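PDB 3NF5: nucleoporin NUP116 from Candida glabrata, which is a nuclear pore complex component whose C-terminal domain, the part described here, targets it to the pore, and which probably takes part in nucleocytoplasmic transport. Local coordinates for residues N43-K48 against R98-N103. Residues are numbered along the deposited sequence; the frame is centred on the assembly and turned at random.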
loop_
_atom_site.group_PDB
_atom_site.type_symbol
_atom_site.label_atom_id
_atom_site.label_comp_id
_atom_site.label_asym_id
_atom_site.label_seq_id
_atom_site.Cartn_x
_atom_site.Cartn_y
_atom_site.Cartn_z
ATOM N N ASN A 43 -0.085 6.173 -0.346
ATOM C CA ASN A 43 0.797 7.052 -1.038
ATOM C C ASN A 43 -0.038 7.534 -2.230
ATOM O O ASN A 43 -0.441 6.745 -3.041
ATOM C CB ASN A 43 2.030 6.299 -1.486
ATOM C CG ASN A 43 3.010 7.211 -2.239
ATOM O OD1 ASN A 43 2.590 7.994 -3.130
ATOM N ND2 ASN A 43 4.260 7.169 -1.848
ATOM N N LYS A 44 -0.310 8.821 -2.313
ATOM C CA LYS A 44 -1.255 9.376 -3.272
ATOM C C LYS A 44 -0.883 9.070 -4.701
ATOM O O LYS A 44 -1.753 8.915 -5.550
ATOM C CB LYS A 44 -1.337 10.923 -3.134
ATOM C CG LYS A 44 -1.999 11.437 -1.836
ATOM C CD LYS A 44 -3.518 11.520 -1.944
ATOM C CE LYS A 44 -4.181 11.971 -0.625
ATOM N NZ LYS A 44 -3.680 13.306 -0.085
ATOM N N GLN A 45 0.414 9.000 -4.963
ATOM C CA GLN A 45 0.933 8.719 -6.296
ATOM C C GLN A 45 0.855 7.233 -6.697
ATOM O O GLN A 45 0.686 6.964 -7.880
ATOM C CB GLN A 45 2.408 9.147 -6.427
ATOM C CG GLN A 45 2.694 10.611 -6.596
ATOM C CD GLN A 45 3.999 10.799 -7.342
ATOM O OE1 GLN A 45 3.997 10.979 -8.568
ATOM N NE2 GLN A 45 5.117 10.625 -6.638
ATOM N N TYR A 46 0.999 6.285 -5.737
ATOM C CA TYR A 46 1.285 4.873 -6.071
ATOM C C TYR A 46 0.343 3.792 -5.537
ATOM O O TYR A 46 0.225 2.755 -6.171
ATOM C CB TYR A 46 2.692 4.510 -5.681
ATOM C CG TYR A 46 3.775 5.352 -6.389
ATOM C CD1 TYR A 46 3.789 5.485 -7.778
ATOM C CD2 TYR A 46 4.756 6.016 -5.653
ATOM C CE1 TYR A 46 4.801 6.320 -8.429
ATOM C CE2 TYR A 46 5.733 6.862 -6.291
ATOM C CZ TYR A 46 5.743 6.992 -7.666
ATOM O OH TYR A 46 6.761 7.779 -8.283
ATOM N N GLY A 47 -0.320 4.003 -4.400
ATOM C CA GLY A 47 -1.240 2.954 -3.911
ATOM C C GLY A 47 -1.604 3.183 -2.470
ATOM O O GLY A 47 -1.154 4.142 -1.839
ATOM N N LYS A 48 -2.411 2.269 -1.946
ATOM C CA LYS A 48 -2.784 2.307 -0.539
ATOM C C LYS A 48 -3.114 0.915 -0.010
ATOM O O LYS A 48 -3.465 0.000 -0.752
ATOM C CB LYS A 48 -3.978 3.201 -0.283
ATOM C CG LYS A 48 -5.288 2.892 -1.018
ATOM C CD LYS A 48 -6.419 3.856 -0.645
ATOM C CE LYS A 48 -7.670 3.675 -1.529
ATOM N NZ LYS A 48 -8.766 4.520 -0.970
ATOM N N ARG A 98 -7.181 -4.718 2.016
ATOM C CA ARG A 98 -7.475 -4.500 0.619
ATOM C C ARG A 98 -6.384 -3.543 0.221
ATOM O O ARG A 98 -6.160 -2.446 0.891
ATOM C CB ARG A 98 -8.841 -3.866 0.412
ATOM C CG ARG A 98 -9.119 -3.405 -0.999
ATOM C CD ARG A 98 -10.577 -2.942 -1.245
ATOM N NE ARG A 98 -11.568 -4.028 -1.149
ATOM C CZ ARG A 98 -12.477 -4.163 -0.191
ATOM N NH1 ARG A 98 -12.585 -3.288 0.828
ATOM N NH2 ARG A 98 -13.288 -5.208 -0.249
ATOM N N ILE A 99 -5.735 -3.937 -0.871
ATOM C CA ILE A 99 -4.631 -3.142 -1.462
ATOM C C ILE A 99 -4.998 -2.592 -2.849
ATOM O O ILE A 99 -5.566 -3.304 -3.690
ATOM C CB ILE A 99 -3.374 -4.006 -1.484
ATOM C CG1 ILE A 99 -3.040 -4.443 -0.025
ATOM C CG2 ILE A 99 -2.174 -3.177 -2.157
ATOM C CD1 ILE A 99 -1.897 -5.357 0.189
ATOM N N SER A 100 -4.754 -1.303 -3.067
ATOM C CA SER A 100 -4.973 -0.688 -4.374
ATOM C C SER A 100 -3.599 -0.163 -4.892
ATOM O O SER A 100 -2.886 0.465 -4.151
ATOM C CB SER A 100 -5.971 0.478 -4.286
ATOM O OG SER A 100 -7.237 0.096 -3.704
ATOM N N CYS A 101 -3.262 -0.491 -6.131
ATOM C CA CYS A 101 -2.020 -0.030 -6.831
ATOM C C CYS A 101 -2.421 0.787 -8.083
ATOM O O CYS A 101 -3.318 0.387 -8.852
ATOM C CB CYS A 101 -1.213 -1.218 -7.236
ATOM S SG CYS A 101 -0.602 -2.222 -5.909
ATOM N N TYR A 102 -1.818 1.972 -8.234
ATOM C CA TYR A 102 -2.255 2.939 -9.246
ATOM C C TYR A 102 -1.297 2.887 -10.424
ATOM O O TYR A 102 -0.153 2.544 -10.255
ATOM C CB TYR A 102 -2.250 4.358 -8.630
ATOM C CG TYR A 102 -3.026 4.506 -7.344
ATOM C CD1 TYR A 102 -4.243 3.862 -7.154
ATOM C CD2 TYR A 102 -2.598 5.385 -6.374
ATOM C CE1 TYR A 102 -4.978 4.065 -5.989
ATOM C CE2 TYR A 102 -3.318 5.626 -5.196
ATOM C CZ TYR A 102 -4.482 4.945 -4.996
ATOM O OH TYR A 102 -5.168 5.195 -3.844
ATOM N N ASN A 103 -1.793 3.212 -11.617
ATOM C CA ASN A 103 -0.976 3.260 -12.846
ATOM C C ASN A 103 -0.189 2.006 -13.119
ATOM O O ASN A 103 0.995 2.052 -13.531
ATOM C CB ASN A 103 -0.100 4.530 -12.833
ATOM C CG ASN A 103 -0.958 5.755 -12.687
ATOM O OD1 ASN A 103 -1.944 5.864 -13.394
ATOM N ND2 ASN A 103 -0.694 6.591 -11.713
HETATM O O HOH W 1 1.898 1.920 -8.614
#
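Gly47 pairs with Cys101 and Lys48 with Ser100, antiparallel, where strand 47-51 meets strand 97-101 in the middle of the antiparallel sheet, and the ring of Tyr102 packs on the turn leading into strand 47-51. Lys48 and Ser100 form the hydrogen-bonded pair: Lys48 N gives to Ser100 O (2.9 Å) and Ser100 N to Lys48 O (3.0 Å); Gly47 and Cys101 are the non-hydrogen-bonded one. A third bond, from Tyr102 N to Tyr46 O (3.0 Å), arrives 50° out of the carbonyl plane, and a water may bridge the same oxygen to Tyr102 O. With CG anti to its own carbonyl carbon (chi1 -53°), Tyr102 lays one ring face over Gly47, whose CA sits 3.8 Å from the ring centroid in a CH-pi contact. The carbonyl carbon C of Gln45 lies at the ring edge. The extended Lys48 chain runs past the phenol, CG lying 3.6 Å from Tyr102 OH, before NZ reaches a salt bridge with Glu50. Within the turn, Asn43 O accepts from both Tyr46 N and Gly47 N, these two residues facing Asn43 in a classic beta bulge, while Asn43 OD1 takes Gln45 N at 3.0 Å, an Asx turn. The bulged end of a hairpin is thus paired to the next central strand of the six-stranded antiparallel sheet, within the Nup98-96 autopeptidase S59 family region.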